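Local coordinates for protein prophenoloxidase b (Marsupenaeus japonicus, PDB 3WKY) that is the precursor of a hemolymph phenoloxidase, a type 3 copper protein that, once activated, probably oxidises phenols to quinones, at residues Y16-R28 / S458-N470. Residues are numbered along the deposited sequence; the frame is centred on the assembly and turned at random.
Sequences YLPYESTSTLADR and SSGIDFRLKRDDN. With NAG (2-acetamido-2-deoxy-beta-D-glucopyranose), chain H; NAG (2-acetamido-2-deoxy-beta-D-glucopyranose), chain C; NAG (2-acetamido-2-deoxy-beta-D-glucopyranose), chain B; EDO (1,2-ethanediol), chain L.
Leu-17 N and Ser-459 O make the single direct backbone hydrogen bond of this contact, 2.9 Å and almost straight at 176°, where the N-terminal segment meets the loop between strands 445-456 and 472-481 of the hemocyanin Ig-like domain. It illustrates how a contact with few direct bonds meets its polar needs through waters, its own side chains and a sugar. Ser-459 CB packs over one face of the Tyr-16 ring as a CH-pi contact, while the Ser-459 hydroxyl turns to Thr-136 O. Water supplies the next links: one accepts from Tyr-19 N and donates to Gly-460 O, and a second donates to Glu-20 OE2 and accepts from Asp-462 N. Glu-20 OE2 also lies 4.6 Å from Asp-462 OD2, a pair of like charges, but each carboxylate has partners of its own. Asp-462 OD1 closes an Asx turn by accepting from Arg-464 N, and Asp-462 OD2 forms a salt bridge with Arg-464 NH1 at 2.6 Å. A bend at chi3 (76°) helps turn the Arg-464 guanidinium back to Arg-467 O, gripped side-on by NE and NH2 in the guanidinium plane. Arg-28 CG lies over one face of this group, toward its rim, 3.9 Å from Arg-464 NH1. Were Arg-464 replaced by an alanine, Asp-462 OD2 would probably lose its counter-charge, Arg-467 O both these donors, and Arg-28 the group packed against it. The two guanidinium planes are 20° apart, and their like charges are likely to be eased by Asp-462. Farther along, Asp-27 forms a salt bridge with Arg-467, but Asp-27 is modelled in two conformers and the detailed geometry is doubtful. Arg-28 NE donates to O7 of a glycan N-acetylglucosamine at 2.6 Å, in the guanidinium plane.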
loop_
_atom_site.group_PDB
_atom_site.type_symbol
_atom_site.label_atom_id
_atom_site.label_comp_id
_atom_site.label_asym_id
_atom_site.label_seq_id
_atom_site.Cartn_x
_atom_site.Cartn_y
_atom_site.Cartn_z
ATOM N N TYR A 16 53.536 -5.312 -4.862
ATOM C CA TYR A 16 53.649 -3.854 -4.977
ATOM C C TYR A 16 53.167 -3.268 -6.310
ATOM O O TYR A 16 53.127 -3.961 -7.325
ATOM C CB TYR A 16 55.084 -3.404 -4.693
ATOM C CG TYR A 16 55.493 -3.608 -3.256
ATOM C CD1 TYR A 16 54.546 -3.915 -2.287
ATOM C CD2 TYR A 16 56.818 -3.492 -2.865
ATOM C CE1 TYR A 16 54.906 -4.108 -0.968
ATOM C CE2 TYR A 16 57.189 -3.680 -1.542
ATOM C CZ TYR A 16 56.224 -3.991 -0.600
ATOM O OH TYR A 16 56.574 -4.183 0.718
ATOM N N LEU A 17 52.800 -1.985 -6.267
ATOM C CA LEU A 17 52.317 -1.239 -7.431
ATOM C C LEU A 17 51.399 -2.064 -8.341
ATOM O O LEU A 17 51.690 -2.232 -9.523
ATOM C CB LEU A 17 53.510 -0.698 -8.235
ATOM C CG LEU A 17 54.539 0.122 -7.451
ATOM C CD1 LEU A 17 55.653 0.619 -8.379
ATOM C CD2 LEU A 17 53.899 1.293 -6.713
ATOM N N PRO A 18 50.288 -2.592 -7.787
ATOM C CA PRO A 18 49.476 -3.552 -8.545
ATOM C C PRO A 18 48.766 -2.959 -9.766
ATOM O O PRO A 18 48.339 -3.724 -10.633
ATOM C CB PRO A 18 48.454 -4.050 -7.503
ATOM C CG PRO A 18 48.380 -2.960 -6.486
ATOM C CD PRO A 18 49.766 -2.373 -6.422
ATOM N N TYR A 19 48.636 -1.637 -9.837
ATOM C CA TYR A 19 47.990 -1.023 -10.997
ATOM C C TYR A 19 48.995 -0.626 -12.076
ATOM O O TYR A 19 48.609 -0.103 -13.123
ATOM C CB TYR A 19 47.191 0.209 -10.588
ATOM C CG TYR A 19 46.053 -0.074 -9.632
ATOM C CD1 TYR A 19 44.846 -0.589 -10.089
ATOM C CD2 TYR A 19 46.183 0.191 -8.275
ATOM C CE1 TYR A 19 43.800 -0.841 -9.213
ATOM C CE2 TYR A 19 45.146 -0.050 -7.395
ATOM C CZ TYR A 19 43.955 -0.565 -7.871
ATOM O OH TYR A 19 42.924 -0.802 -6.989
ATOM N N GLU A 20 50.279 -0.853 -11.820
ATOM C CA GLU A 20 51.303 -0.501 -12.803
ATOM C C GLU A 20 51.731 -1.732 -13.582
ATOM O O GLU A 20 51.470 -2.858 -13.162
ATOM C CB GLU A 20 52.504 0.168 -12.131
ATOM C CG GLU A 20 52.165 1.415 -11.311
ATOM C CD GLU A 20 51.627 2.564 -12.153
ATOM O OE1 GLU A 20 51.863 2.573 -13.378
ATOM O OE2 GLU A 20 50.972 3.466 -11.588
ATOM N N SER A 21 52.364 -1.522 -14.732
ATOM C CA SER A 21 52.854 -2.637 -15.533
ATOM C C SER A 21 53.979 -3.357 -14.805
ATOM O O SER A 21 54.595 -2.807 -13.891
ATOM C CB SER A 21 53.382 -2.143 -16.881
ATOM O OG SER A 21 54.573 -1.400 -16.697
ATOM N N THR A 22 54.237 -4.594 -15.214
ATOM C CA THR A 22 55.362 -5.352 -14.679
ATOM C C THR A 22 56.676 -4.625 -14.993
ATOM O O THR A 22 57.603 -4.615 -14.180
ATOM C CB THR A 22 55.398 -6.773 -15.260
ATOM O OG1 THR A 22 54.111 -7.387 -15.101
ATOM C CG2 THR A 22 56.454 -7.621 -14.553
ATOM N N SER A 23 56.741 -4.001 -16.167
ATOM C CA SER A 23 57.927 -3.238 -16.556
ATOM C C SER A 23 58.218 -2.085 -15.596
ATOM O O SER A 23 59.365 -1.872 -15.205
ATOM C CB SER A 23 57.791 -2.713 -17.986
ATOM O OG SER A 23 57.798 -3.772 -18.923
ATOM N N THR A 24 57.178 -1.346 -15.216
ATOM C CA THR A 24 57.327 -0.227 -14.288
ATOM C C THR A 24 57.806 -0.714 -12.922
ATOM O O THR A 24 58.654 -0.087 -12.279
ATOM C CB THR A 24 55.994 0.534 -14.103
ATOM O OG1 THR A 24 55.590 1.113 -15.350
ATOM C CG2 THR A 24 56.137 1.636 -13.066
ATOM N N LEU A 25 57.255 -1.835 -12.477
ATOM C CA LEU A 25 57.633 -2.389 -11.183
ATOM C C LEU A 25 59.074 -2.889 -11.235
ATOM O O LEU A 25 59.868 -2.631 -10.327
ATOM C CB LEU A 25 56.686 -3.530 -10.792
ATOM C CG LEU A 25 57.009 -4.261 -9.485
ATOM C CD1 LEU A 25 56.778 -3.366 -8.281
ATOM C CD2 LEU A 25 56.199 -5.552 -9.371
ATOM N N ALA A 26 59.404 -3.598 -12.310
ATOM C CA ALA A 26 60.731 -4.184 -12.470
ATOM C C ALA A 26 61.809 -3.109 -12.560
ATOM O O ALA A 26 62.881 -3.243 -11.970
ATOM C CB ALA A 26 60.767 -5.071 -13.687
ATOM N N ASP A 27 61.516 -2.046 -13.300
ATOM C CA ASP A 27 62.456 -0.941 -13.431
ATOM C C ASP A 27 62.762 -0.306 -12.083
ATOM O O ASP A 27 63.920 -0.021 -11.773
ATOM C CB ASP A 27 61.924 0.123 -14.388
ATOM C CG ASP A 27 62.766 1.382 -14.375
ATOM O OD1 ASP A 27 63.870 1.362 -14.960
ATOM O OD2 ASP A 27 62.331 2.386 -13.773
ATOM N N ARG A 28 61.722 -0.095 -11.286
ATOM C CA ARG A 28 61.869 0.532 -9.984
ATOM C C ARG A 28 62.634 -0.378 -9.029
ATOM O O ARG A 28 63.401 0.094 -8.192
ATOM C CB ARG A 28 60.488 0.868 -9.409
ATOM C CG ARG A 28 60.383 2.240 -8.760
ATOM C CD ARG A 28 61.359 2.372 -7.624
ATOM N NE ARG A 28 61.113 3.546 -6.793
ATOM C CZ ARG A 28 61.727 4.712 -6.952
ATOM N NH1 ARG A 28 62.618 4.866 -7.922
ATOM N NH2 ARG A 28 61.447 5.724 -6.142
ATOM N N SER A 458 53.128 4.468 -0.710
ATOM C CA SER A 458 53.877 4.445 -1.967
ATOM C C SER A 458 54.250 3.044 -2.444
ATOM O O SER A 458 54.697 2.862 -3.571
ATOM C CB SER A 458 55.101 5.354 -1.871
ATOM O OG SER A 458 54.689 6.709 -1.860
ATOM N N SER A 459 54.046 2.048 -1.593
ATOM C CA SER A 459 54.191 0.668 -2.025
ATOM C C SER A 459 52.996 0.271 -2.880
ATOM O O SER A 459 53.066 -0.686 -3.650
ATOM C CB SER A 459 54.283 -0.256 -0.811
ATOM O OG SER A 459 53.372 0.167 0.192
ATOM N N GLY A 460 51.894 1.008 -2.740
ATOM C CA GLY A 460 50.669 0.651 -3.435
ATOM C C GLY A 460 50.343 1.526 -4.634
ATOM O O GLY A 460 49.828 1.042 -5.646
ATOM N N ILE A 461 50.622 2.820 -4.498
ATOM C CA ILE A 461 50.346 3.800 -5.537
ATOM C C ILE A 461 51.636 4.492 -5.946
ATOM O O ILE A 461 52.394 4.964 -5.090
ATOM C CB ILE A 461 49.384 4.882 -5.025
ATOM C CG1 ILE A 461 48.023 4.268 -4.671
ATOM C CG2 ILE A 461 49.211 5.978 -6.067
ATOM C CD1 ILE A 461 47.114 5.220 -3.907
ATOM N N ASP A 462 51.872 4.567 -7.253
ATOM C CA ASP A 462 53.033 5.263 -7.789
ATOM C C ASP A 462 52.715 6.743 -7.946
ATOM O O ASP A 462 52.029 7.135 -8.888
ATOM C CB ASP A 462 53.418 4.661 -9.143
ATOM C CG ASP A 462 54.794 5.108 -9.618
ATOM O OD1 ASP A 462 55.353 6.062 -9.039
ATOM O OD2 ASP A 462 55.310 4.503 -10.580
ATOM N N PHE A 463 53.218 7.568 -7.036
ATOM C CA PHE A 463 52.918 8.999 -7.063
ATOM C C PHE A 463 53.893 9.825 -7.914
ATOM O O PHE A 463 53.760 11.047 -7.992
ATOM C CB PHE A 463 52.874 9.567 -5.645
ATOM C CG PHE A 463 51.654 9.163 -4.854
ATOM C CD1 PHE A 463 50.463 9.869 -4.975
ATOM C CD2 PHE A 463 51.707 8.096 -3.968
ATOM C CE1 PHE A 463 49.339 9.512 -4.233
ATOM C CE2 PHE A 463 50.588 7.734 -3.221
ATOM C CZ PHE A 463 49.406 8.443 -3.355
ATOM N N ARG A 464 54.864 9.165 -8.542
ATOM C CA ARG A 464 55.822 9.856 -9.409
ATOM C C ARG A 464 55.156 10.443 -10.651
ATOM O O ARG A 464 54.280 9.819 -11.255
ATOM C CB ARG A 464 56.938 8.905 -9.855
ATOM C CG ARG A 464 57.882 8.461 -8.746
ATOM C CD ARG A 464 58.170 6.973 -8.852
ATOM N NE ARG A 464 59.109 6.616 -9.909
ATOM C CZ ARG A 464 58.987 5.555 -10.705
ATOM N NH1 ARG A 464 57.946 4.743 -10.595
ATOM N NH2 ARG A 464 59.908 5.311 -11.627
ATOM N N LEU A 465 55.578 11.644 -11.030
ATOM C CA LEU A 465 55.179 12.220 -12.309
ATOM C C LEU A 465 56.029 11.596 -13.408
ATOM O O LEU A 465 55.517 11.157 -14.442
ATOM C CB LEU A 465 55.358 13.733 -12.287
ATOM C CG LEU A 465 54.279 14.463 -11.489
ATOM C CD1 LEU A 465 54.642 15.925 -11.275
ATOM C CD2 LEU A 465 52.941 14.342 -12.205
ATOM N N LYS A 466 57.333 11.544 -13.164
ATOM C CA LYS A 466 58.253 10.884 -14.077
ATOM C C LYS A 466 59.239 9.996 -13.334
ATOM O O LYS A 466 59.387 10.102 -12.116
ATOM C CB LYS A 466 58.981 11.908 -14.946
ATOM C CG LYS A 466 58.183 12.316 -16.174
ATOM C CD LYS A 466 58.764 13.543 -16.850
ATOM C CE LYS A 466 58.186 13.680 -18.239
ATOM N NZ LYS A 466 58.535 14.960 -18.911
ATOM N N ARG A 467 59.907 9.135 -14.097
ATOM C CA ARG A 467 60.748 8.055 -13.583
ATOM C C ARG A 467 61.642 8.391 -12.388
ATOM O O ARG A 467 61.716 7.628 -11.422
ATOM C CB ARG A 467 61.609 7.502 -14.718
ATOM C CG ARG A 467 62.425 6.292 -14.332
ATOM C CD ARG A 467 63.269 5.790 -15.490
ATOM N NE ARG A 467 63.832 4.481 -15.186
ATOM C CZ ARG A 467 64.872 4.286 -14.383
ATOM N NH1 ARG A 467 65.470 5.319 -13.801
ATOM N NH2 ARG A 467 65.318 3.056 -14.158
ATOM N N ASP A 468 62.316 9.532 -12.446
ATOM C CA ASP A 468 63.362 9.823 -11.474
ATOM C C ASP A 468 62.878 10.556 -10.226
ATOM O O ASP A 468 63.670 10.829 -9.325
ATOM C CB ASP A 468 64.506 10.590 -12.142
ATOM C CG ASP A 468 65.263 9.742 -13.147
ATOM O OD1 ASP A 468 65.631 8.598 -12.802
ATOM O OD2 ASP A 468 65.480 10.214 -14.284
ATOM N N ASP A 469 61.584 10.864 -10.169
ATOM C CA ASP A 469 61.025 11.544 -9.005
ATOM C C ASP A 469 61.158 10.688 -7.756
ATOM O O ASP A 469 60.999 9.468 -7.804
ATOM C CB ASP A 469 59.553 11.888 -9.225
ATOM C CG ASP A 469 59.346 12.840 -10.374
ATOM O OD1 ASP A 469 60.307 13.556 -10.731
ATOM O OD2 ASP A 469 58.221 12.875 -10.919
ATOM N N ASN A 470 61.454 11.346 -6.642
ATOM C CA ASN A 470 61.595 10.690 -5.354
ATOM C C ASN A 470 60.495 11.218 -4.441
ATOM O O ASN A 470 60.619 12.303 -3.863
ATOM C CB ASN A 470 62.981 10.999 -4.782
ATOM C CG ASN A 470 63.206 10.407 -3.407
ATOM O OD1 ASN A 470 62.592 9.407 -3.033
ATOM N ND2 ASN A 470 64.109 11.029 -2.646
HETATM C C1 NAG H . 64.531 10.238 -1.518
HETATM C C2 NAG H . 66.006 9.808 -1.443
HETATM C C3 NAG H . 66.525 9.411 -0.053
HETATM C C4 NAG H . 65.790 10.098 1.089
HETATM C C5 NAG H . 64.299 10.006 0.808
HETATM C C6 NAG H . 63.433 10.447 1.984
HETATM C C7 NAG H . 66.803 8.791 -3.511
HETATM C C8 NAG H . 67.022 7.518 -4.277
HETATM N N2 NAG H . 66.194 8.675 -2.334
HETATM O O3 NAG H . 67.899 9.718 0.033
HETATM O O4 NAG H . 66.102 9.468 2.314
HETATM O O5 NAG H . 64.052 10.813 -0.318
HETATM O O6 NAG H . 63.098 11.810 1.861
HETATM O O7 NAG H . 67.173 9.870 -3.973
HETATM C C1 NAG C . 61.408 2.262 -2.020
HETATM C C2 NAG C . 61.560 1.911 -3.498
HETATM C C3 NAG C . 62.940 1.346 -3.822
HETATM C C4 NAG C . 64.032 2.217 -3.217
HETATM C C5 NAG C . 63.760 2.475 -1.739
HETATM C C6 NAG C . 64.816 3.401 -1.142
HETATM C C7 NAG C . 59.579 1.430 -4.785
HETATM C C8 NAG C . 58.669 0.403 -5.390
HETATM N N2 NAG C . 60.506 1.006 -3.931
HETATM O O3 NAG C . 63.103 1.313 -5.222
HETATM O O4 NAG C . 65.281 1.584 -3.375
HETATM O O5 NAG C . 62.484 3.065 -1.576
HETATM O O6 NAG C . 64.818 4.619 -1.857
HETATM O O7 NAG C . 59.450 2.614 -5.079
HETATM C C1 NAG B . 57.712 4.208 1.169
HETATM C C2 NAG B . 59.212 4.328 1.454
HETATM C C3 NAG B . 60.009 4.163 0.173
HETATM C C4 NAG B . 59.672 2.849 -0.525
HETATM C C5 NAG B . 58.178 2.509 -0.555
HETATM C C6 NAG B . 58.047 0.987 -0.533
HETATM C C7 NAG B . 59.963 5.805 3.271
HETATM C C8 NAG B . 60.072 7.232 3.721
HETATM N N2 NAG B . 59.530 5.623 2.024
HETATM O O3 NAG B . 61.386 4.204 0.488
HETATM O O4 NAG B . 60.141 2.921 -1.855
HETATM O O5 NAG B . 57.421 2.970 0.553
HETATM O O6 NAG B . 57.713 0.477 -1.799
HETATM O O7 NAG B . 60.256 4.883 4.030
HETATM C C1 EDO L . 55.420 5.172 -5.351
HETATM O O1 EDO L . 55.320 6.517 -4.834
HETATM C C2 EDO L . 56.835 4.603 -5.290
HETATM O O2 EDO L . 57.644 5.226 -6.296
HETATM O O HOH W 1 49.858 0.779 -8.271
HETATM O O HOH W 2 49.884 3.402 -9.058
HETATM O O HOH W 3 51.163 6.025 -12.085
#